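Local atomic coordinates of phenylacetaldehyde dehydrogenase (Burkholderia cenocepacia, PDB entry 4O5H), a protein that probably catalyses the NAD+-dependent oxidation of phenylacetaldehyde to phenylacetic acid, as a member of the aldehyde dehydrogenase family. Residues P289-P294 with H455-R460; K339-L344 with P398-D403. All coordinates share one frame; numbering follows the deposited sequence.

Contact 1: P289-P294 with H455-R460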
ATOM      1  N   PRO A 289     -15.159  -3.273 -18.269  1.00 12.73           N
ATOM      2  CA  PRO A 289     -16.389  -3.630 -18.994  1.00 12.67           C
ATOM      3  C   PRO A 289     -17.416  -2.520 -18.945  1.00 12.87           C
ATOM      4  O   PRO A 289     -17.453  -1.753 -18.007  1.00 12.34           O
ATOM      5  CB  PRO A 289     -16.912  -4.813 -18.207  1.00 12.83           C
ATOM      6  CG  PRO A 289     -16.461  -4.565 -16.808  1.00 12.67           C
ATOM      7  CD  PRO A 289     -15.116  -3.884 -16.934  1.00 12.45           C
ATOM      8  N   VAL A 290     -18.285  -2.503 -19.948  1.00 13.33           N
ATOM      9  CA  VAL A 290     -19.384  -1.584 -20.069  1.00 13.75           C
ATOM     10  C   VAL A 290     -20.630  -2.446 -20.182  1.00 14.20           C
ATOM     11  O   VAL A 290     -20.782  -3.214 -21.151  1.00 14.70           O
ATOM     12  CB  VAL A 290     -19.211  -0.778 -21.361  1.00 14.24           C
ATOM     13  CG1 VAL A 290     -20.423   0.099 -21.626  1.00 14.69           C
ATOM     14  CG2 VAL A 290     -17.937   0.057 -21.297  1.00 14.04           C
ATOM     15  N   ILE A 291     -21.520  -2.345 -19.212  1.00 13.88           N
ATOM     16  CA  ILE A 291     -22.715  -3.195 -19.168  1.00 14.26           C
ATOM     17  C   ILE A 291     -23.940  -2.380 -19.505  1.00 14.21           C
ATOM     18  O   ILE A 291     -24.272  -1.448 -18.797  1.00 13.84           O
ATOM     19  CB  ILE A 291     -22.881  -3.786 -17.772  1.00 14.28           C
ATOM     20  CG1 ILE A 291     -21.658  -4.623 -17.408  1.00 14.37           C
ATOM     21  CG2 ILE A 291     -24.156  -4.626 -17.671  1.00 14.74           C
ATOM     22  CD1 ILE A 291     -21.670  -5.061 -15.950  1.00 14.80           C
ATOM     23  N   VAL A 292     -24.614  -2.749 -20.575  1.00 14.85           N
ATOM     24  CA  VAL A 292     -25.810  -2.037 -21.014  1.00 15.17           C
ATOM     25  C   VAL A 292     -27.063  -2.848 -20.747  1.00 15.55           C
ATOM     26  O   VAL A 292     -27.273  -3.930 -21.325  1.00 15.46           O
ATOM     27  CB  VAL A 292     -25.699  -1.699 -22.512  1.00 15.47           C
ATOM     28  CG1 VAL A 292     -26.921  -0.890 -22.981  1.00 15.77           C
ATOM     29  CG2 VAL A 292     -24.390  -0.929 -22.766  1.00 15.02           C
ATOM     30  N   LEU A 293     -27.919  -2.307 -19.884  1.00 15.83           N
ATOM     31  CA  LEU A 293     -29.179  -2.972 -19.530  1.00 16.02           C
ATOM     32  C   LEU A 293     -30.277  -2.655 -20.549  1.00 16.82           C
ATOM     33  O   LEU A 293     -30.171  -1.687 -21.294  1.00 16.95           O
ATOM     34  CB  LEU A 293     -29.598  -2.603 -18.103  1.00 15.72           C
ATOM     35  CG  LEU A 293     -28.581  -2.942 -17.014  1.00 15.33           C
ATOM     36  CD1 LEU A 293     -29.152  -2.725 -15.621  1.00 15.29           C
ATOM     37  CD2 LEU A 293     -28.049  -4.371 -17.156  1.00 15.39           C
ATOM     38  N   PRO A 294     -31.335  -3.506 -20.611  1.00 17.45           N
ATOM     39  CA  PRO A 294     -32.269  -3.406 -21.730  1.00 18.19           C
ATOM     40  C   PRO A 294     -33.220  -2.230 -21.643  1.00 18.66           C
ATOM     41  O   PRO A 294     -33.926  -1.988 -22.595  1.00 18.98           O
ATOM     42  CB  PRO A 294     -33.055  -4.722 -21.667  1.00 18.65           C
ATOM     43  CG  PRO A 294     -32.911  -5.201 -20.277  1.00 18.47           C
ATOM     44  CD  PRO A 294     -31.571  -4.707 -19.801  1.00 17.62           C
ATOM     45  N   HIS A 455     -28.474  -0.636  -8.251  1.00 12.53           N
ATOM     46  CA  HIS A 455     -27.978  -0.829  -6.893  1.00 12.53           C
ATOM     47  C   HIS A 455     -27.688  -2.283  -6.532  1.00 12.84           C
ATOM     48  O   HIS A 455     -26.857  -2.538  -5.697  1.00 13.34           O
ATOM     49  CB  HIS A 455     -28.864  -0.129  -5.854  1.00 12.64           C
ATOM     50  CG  HIS A 455     -28.497   1.314  -5.699  1.00 12.55           C
ATOM     51  ND1 HIS A 455     -27.354   1.713  -5.022  1.00 12.21           N
ATOM     52  CD2 HIS A 455     -29.039   2.441  -6.220  1.00 12.62           C
ATOM     53  CE1 HIS A 455     -27.231   3.031  -5.116  1.00 12.15           C
ATOM     54  NE2 HIS A 455     -28.237   3.494  -5.833  1.00 12.59           N
ATOM     55  N   LYS A 456     -28.309  -3.212  -7.211  1.00 13.21           N
ATOM     56  CA  LYS A 456     -27.979  -4.618  -7.055  0.50 13.36           C
ATOM     57  C   LYS A 456     -26.671  -4.953  -7.761  1.00 13.15           C
ATOM     58  O   LYS A 456     -25.961  -5.857  -7.359  1.00 13.45           O
ATOM     59  CB  LYS A 456     -29.127  -5.498  -7.586  0.50 13.92           C
ATOM     60  CG  LYS A 456     -30.345  -5.506  -6.690  0.50 14.23           C
ATOM     61  CD  LYS A 456     -31.531  -6.182  -7.389  0.50 14.92           C
ATOM     62  CE  LYS A 456     -32.749  -6.157  -6.510  0.50 15.21           C
ATOM     63  NZ  LYS A 456     -32.682  -7.298  -5.572  0.50 15.34           N
ATOM     64  N   LEU A 457     -26.368  -4.230  -8.826  1.00 12.92           N
ATOM     65  CA  LEU A 457     -25.214  -4.526  -9.659  1.00 12.95           C
ATOM     66  C   LEU A 457     -23.913  -3.899  -9.157  1.00 12.23           C
ATOM     67  O   LEU A 457     -22.885  -4.540  -9.218  1.00 11.54           O
ATOM     68  CB  LEU A 457     -25.410  -3.992 -11.081  1.00 13.49           C
ATOM     69  CG  LEU A 457     -24.783  -4.556 -12.338  1.00 14.33           C
ATOM     70  CD1 LEU A 457     -24.562  -6.028 -12.131  1.00 15.14           C
ATOM     71  CD2 LEU A 457     -25.537  -4.245 -13.661  1.00 14.84           C
ATOM     72  N   VAL A 458     -23.989  -2.653  -8.701  1.00 11.98           N
ATOM     73  CA  VAL A 458     -22.803  -1.917  -8.296  1.00 12.04           C
ATOM     74  C   VAL A 458     -21.930  -2.725  -7.320  1.00 12.11           C
ATOM     75  O   VAL A 458     -20.745  -2.819  -7.515  1.00 11.35           O
ATOM     76  CB  VAL A 458     -23.150  -0.529  -7.713  1.00 11.94           C
ATOM     77  CG1 VAL A 458     -21.956   0.067  -6.977  1.00 11.62           C
ATOM     78  CG2 VAL A 458     -23.557   0.410  -8.850  1.00 12.16           C
ATOM     79  N   PRO A 459     -22.534  -3.352  -6.309  1.00 12.87           N
ATOM     80  CA  PRO A 459     -21.688  -4.111  -5.347  1.00 13.07           C
ATOM     81  C   PRO A 459     -21.044  -5.350  -5.928  1.00 12.86           C
ATOM     82  O   PRO A 459     -20.065  -5.808  -5.376  1.00 13.39           O
ATOM     83  CB  PRO A 459     -22.676  -4.570  -4.273  1.00 12.99           C
ATOM     84  CG  PRO A 459     -23.768  -3.570  -4.344  1.00 13.37           C
ATOM     85  CD  PRO A 459     -23.910  -3.246  -5.819  1.00 13.32           C
ATOM     86  N   ARG A 460     -21.570  -5.864  -7.020  1.00 12.95           N
ATOM     87  CA  ARG A 460     -21.115  -7.142  -7.589  1.00 13.07           C
ATOM     88  C   ARG A 460     -19.966  -7.031  -8.579  1.00 12.97           C
ATOM     89  O   ARG A 460     -19.332  -8.041  -8.921  1.00 12.98           O
ATOM     90  CB  ARG A 460     -22.288  -7.821  -8.285  1.00 13.39           C
ATOM     91  CG  ARG A 460     -23.455  -8.105  -7.383  1.00 13.64           C
ATOM     92  CD  ARG A 460     -24.633  -8.749  -8.149  1.00 14.23           C
ATOM     93  NE  ARG A 460     -24.342 -10.141  -8.481  1.00 14.68           N
ATOM     94  CZ  ARG A 460     -25.032 -10.896  -9.312  1.00 15.34           C
ATOM     95  NH1 ARG A 460     -26.099 -10.435  -9.956  1.00 15.60           N
ATOM     96  NH2 ARG A 460     -24.646 -12.143  -9.505  1.00 15.86           N
TER
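Leu-457 reaches from its helix to the end of strand 288-292 and the loop residue Leu-293 after it, and puts one methyl, CD2, over the pair formed by Ile-291 and Leu-293. Its CD2 lies 4.3 Å from Ile-291 CG2 and also 4.3 Å from Leu-293 CD2. Those two methyls are themselves neighbours, with Ile-291 CG2 and Leu-293 CD2 3.9 Å apart, so the leucine methyl rides above the groove between them. With chi1 at -60°, Ile-291 CG2 stands anti to the backbone N, and this is the branch that meets Leu-457. The backbones stay apart, Ile-291 CA and Leu-457 CA being 9.9 Å from each other; no hydrogen bond crosses, and the interface is purely apolar and small, at 106 Å². All three touching residues are buried. On the outer side of the helix, by contrast, His-455 and Lys-456 are exposed, as is Pro-294 beyond the strand, while Arg-460 turns to a salt bridge with Asp-429. Val-458 and Pro-459 meet Val-506 and Arg-171 of the second subunit. Helix 451-457 connects parallel strands 443-447 and 465-468 in a beta-alpha-beta crossover, and Leu-457 also packs on Ile-446 of the first of these strands and on Val-428 and Val-432 of helix 428-436.

Contact 2: K339-L344 with P398-D403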
ATOM      1  N   LYS A 339     -21.711   2.783 -36.679  1.00 22.31           N
ATOM      2  CA  LYS A 339     -21.937   4.003 -37.482  1.00 22.96           C
ATOM      3  C   LYS A 339     -21.151   5.160 -36.863  1.00 22.46           C
ATOM      4  O   LYS A 339     -20.528   5.929 -37.575  1.00 22.50           O
ATOM      5  CB  LYS A 339     -23.431   4.359 -37.609  1.00 23.53           C
ATOM      6  N   ILE A 340     -21.173   5.269 -35.529  1.00 21.77           N
ATOM      7  CA  ILE A 340     -20.430   6.321 -34.834  1.00 21.59           C
ATOM      8  C   ILE A 340     -18.931   6.159 -35.107  1.00 20.55           C
ATOM      9  O   ILE A 340     -18.263   7.111 -35.480  1.00 19.99           O
ATOM     10  CB  ILE A 340     -20.723   6.335 -33.315  1.00 21.60           C
ATOM     11  CG1 ILE A 340     -22.162   6.799 -33.079  1.00 22.29           C
ATOM     12  CG2 ILE A 340     -19.751   7.259 -32.563  1.00 21.45           C
ATOM     13  CD1 ILE A 340     -22.765   6.407 -31.736  1.00 22.26           C
ATOM     14  N   ALA A 341     -18.419   4.947 -34.934  1.00 19.92           N
ATOM     15  CA  ALA A 341     -17.021   4.680 -35.166  1.00 19.86           C
ATOM     16  C   ALA A 341     -16.548   5.104 -36.564  1.00 20.52           C
ATOM     17  O   ALA A 341     -15.503   5.753 -36.719  1.00 20.15           O
ATOM     18  CB  ALA A 341     -16.745   3.202 -34.952  1.00 20.10           C
ATOM     19  N   ALA A 342     -17.309   4.705 -37.577  1.00 21.61           N
ATOM     20  CA  ALA A 342     -16.961   4.989 -38.975  1.00 22.81           C
ATOM     21  C   ALA A 342     -17.100   6.460 -39.281  1.00 23.17           C
ATOM     22  O   ALA A 342     -16.447   6.951 -40.193  1.00 24.22           O
ATOM     23  CB  ALA A 342     -17.830   4.181 -39.938  1.00 23.68           C
ATOM     24  N   SER A 343     -17.909   7.178 -38.512  1.00 23.00           N
ATOM     25  CA  SER A 343     -18.062   8.618 -38.741  1.00 23.46           C
ATOM     26  C   SER A 343     -16.965   9.488 -38.082  1.00 21.74           C
ATOM     27  O   SER A 343     -16.891  10.678 -38.360  1.00 21.55           O
ATOM     28  CB  SER A 343     -19.432   9.079 -38.249  1.00 24.07           C
ATOM     29  OG  SER A 343     -19.420   9.195 -36.802  1.00 25.85           O
ATOM     30  N   LEU A 344     -16.170   8.948 -37.175  1.00 19.78           N
ATOM     31  CA  LEU A 344     -15.228   9.797 -36.431  1.00 18.64           C
ATOM     32  C   LEU A 344     -14.137  10.332 -37.350  1.00 18.74           C
ATOM     33  O   LEU A 344     -13.540   9.572 -38.122  1.00 17.85           O
ATOM     34  CB  LEU A 344     -14.595   9.046 -35.266  1.00 17.81           C
ATOM     35  CG  LEU A 344     -15.540   8.581 -34.167  1.00 17.93           C
ATOM     36  CD1 LEU A 344     -14.826   7.660 -33.199  1.00 17.27           C
ATOM     37  CD2 LEU A 344     -16.119   9.774 -33.441  1.00 18.52           C
ATOM     38  N   PRO A 398     -10.742   3.557 -35.713  1.00 15.77           N
ATOM     39  CA  PRO A 398     -11.593   3.093 -34.645  1.00 15.64           C
ATOM     40  C   PRO A 398     -12.189   1.778 -35.089  1.00 16.03           C
ATOM     41  O   PRO A 398     -12.751   1.695 -36.171  1.00 16.99           O
ATOM     42  CB  PRO A 398     -12.675   4.160 -34.536  1.00 15.79           C
ATOM     43  CG  PRO A 398     -12.057   5.377 -35.099  1.00 15.74           C
ATOM     44  CD  PRO A 398     -11.129   4.899 -36.173  1.00 15.90           C
ATOM     45  N   THR A 399     -12.070   0.768 -34.239  1.00 15.70           N
ATOM     46  CA  THR A 399     -12.371  -0.586 -34.598  1.00 16.14           C
ATOM     47  C   THR A 399     -13.338  -1.236 -33.613  1.00 16.39           C
ATOM     48  O   THR A 399     -13.162  -1.144 -32.384  1.00 15.95           O
ATOM     49  CB  THR A 399     -11.055  -1.374 -34.674  1.00 15.93           C
ATOM     50  OG1 THR A 399     -10.255  -0.796 -35.696  1.00 15.59           O
ATOM     51  CG2 THR A 399     -11.292  -2.799 -35.024  1.00 16.57           C
ATOM     52  N   VAL A 400     -14.391  -1.854 -34.147  1.00 16.78           N
ATOM     53  CA  VAL A 400     -15.362  -2.580 -33.328  1.00 16.98           C
ATOM     54  C   VAL A 400     -15.406  -4.027 -33.786  1.00 17.47           C
ATOM     55  O   VAL A 400     -15.678  -4.305 -34.961  1.00 17.97           O
ATOM     56  CB  VAL A 400     -16.770  -1.991 -33.474  1.00 17.68           C
ATOM     57  CG1 VAL A 400     -17.792  -2.778 -32.639  1.00 17.66           C
ATOM     58  CG2 VAL A 400     -16.758  -0.530 -33.031  1.00 17.14           C
ATOM     59  N   LEU A 401     -15.092  -4.936 -32.870  1.00 17.10           N
ATOM     60  CA  LEU A 401     -15.070  -6.353 -33.136  1.00 17.53           C
ATOM     61  C   LEU A 401     -16.250  -7.038 -32.487  1.00 17.98           C
ATOM     62  O   LEU A 401     -16.543  -6.814 -31.309  1.00 17.06           O
ATOM     63  CB  LEU A 401     -13.773  -6.971 -32.618  1.00 17.25           C
ATOM     64  CG  LEU A 401     -12.454  -6.424 -33.195  1.00 17.13           C
ATOM     65  CD1 LEU A 401     -11.252  -7.077 -32.557  1.00 16.77           C
ATOM     66  CD2 LEU A 401     -12.446  -6.640 -34.695  1.00 18.05           C
ATOM     67  N   VAL A 402     -16.918  -7.889 -33.277  1.00 19.20           N
ATOM     68  CA  VAL A 402     -18.013  -8.731 -32.806  1.00 19.72           C
ATOM     69  C   VAL A 402     -17.714 -10.200 -33.106  1.00 20.35           C
ATOM     70  O   VAL A 402     -16.719 -10.520 -33.728  1.00 19.96           O
ATOM     71  CB  VAL A 402     -19.363  -8.331 -33.423  1.00 20.38           C
ATOM     72  CG1 VAL A 402     -19.691  -6.900 -33.054  1.00 20.14           C
ATOM     73  CG2 VAL A 402     -19.368  -8.519 -34.933  1.00 21.20           C
ATOM     74  N   ASP A 403     -18.578 -11.081 -32.624  1.00 21.28           N
ATOM     75  CA  ASP A 403     -18.386 -12.527 -32.721  1.00 22.35           C
ATOM     76  C   ASP A 403     -17.165 -12.922 -31.939  1.00 21.70           C
ATOM     77  O   ASP A 403     -16.466 -13.883 -32.276  1.00 21.68           O
ATOM     78  CB  ASP A 403     -18.253 -13.024 -34.167  1.00 23.58           C
ATOM     79  CG  ASP A 403     -19.490 -12.748 -35.022  1.00 24.72           C
ATOM     80  OD1 ASP A 403     -20.585 -12.591 -34.476  1.00 25.49           O
ATOM     81  OD2 ASP A 403     -19.333 -12.720 -36.251  1.00 25.52           O
TER
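Pro-398 lays its ring against the last turn of helix 330-343, where Ala-341 and Leu-344 receive it. Its CB is 4.2 Å from the methyl of Ala-341, CB to CB, and it also passes close to the carbonyl oxygen of that residue. At the tip of the ring, CG comes 3.8 Å from Ala-341 O, and the same CG lies 4.1 Å from Leu-344 CD1. The same Ala-341 oxygen accepts the backbone N-H of Leu-344. Leu-344, with CG anti to the carbonyl carbon (chi1 -63°), crosses the proline at a slant. Here the helix packs on the mixed sheet of the probable catalytic domain, near the edge formed by strand 399-402 and its antiparallel neighbour 381-384, and Phe-310 of helix 298-310 touches both Ala-341 and Pro-398. Two residues on, in the strand, Val-400 CG2 meets Ala-341 CB at 4.2 Å; the alanine methyl thus touches both Pro-398, just ahead of the strand, and Val-400 within it, the two lying at roughly a right angle as seen from the methyl. Ser-343 OG donates to Ile-340 O at 2.7 Å, a local bond at the helix end. Thr-399 and Leu-401 pack on Ile-372 and Phe-376 of helix 362-378.

How the contacts relate
Both contacts join a helix to the same seven-stranded sheet, at separate places along it. Two strands, 419-425 and 320-326, separate strand 399-402 of contact 2 from strand 288-292 of contact 1. The centres of the contacts are about 23 Å apart and their nearest atoms about 12 Å, so they do not touch. In sequence, both segments of contact 2 fall in the 160 residues that separate the two halves of contact 1. Each centre lies about 25 Å from the centre of the chain. None of the four segments supplies a ligand to the sodium ion, which is bound at Val-51, Asp-119 and Asp-212. The second subunit packs on Val-458 and Pro-459 beside contact 1, whereas no other chain of the assembly touches the segments of contact 2.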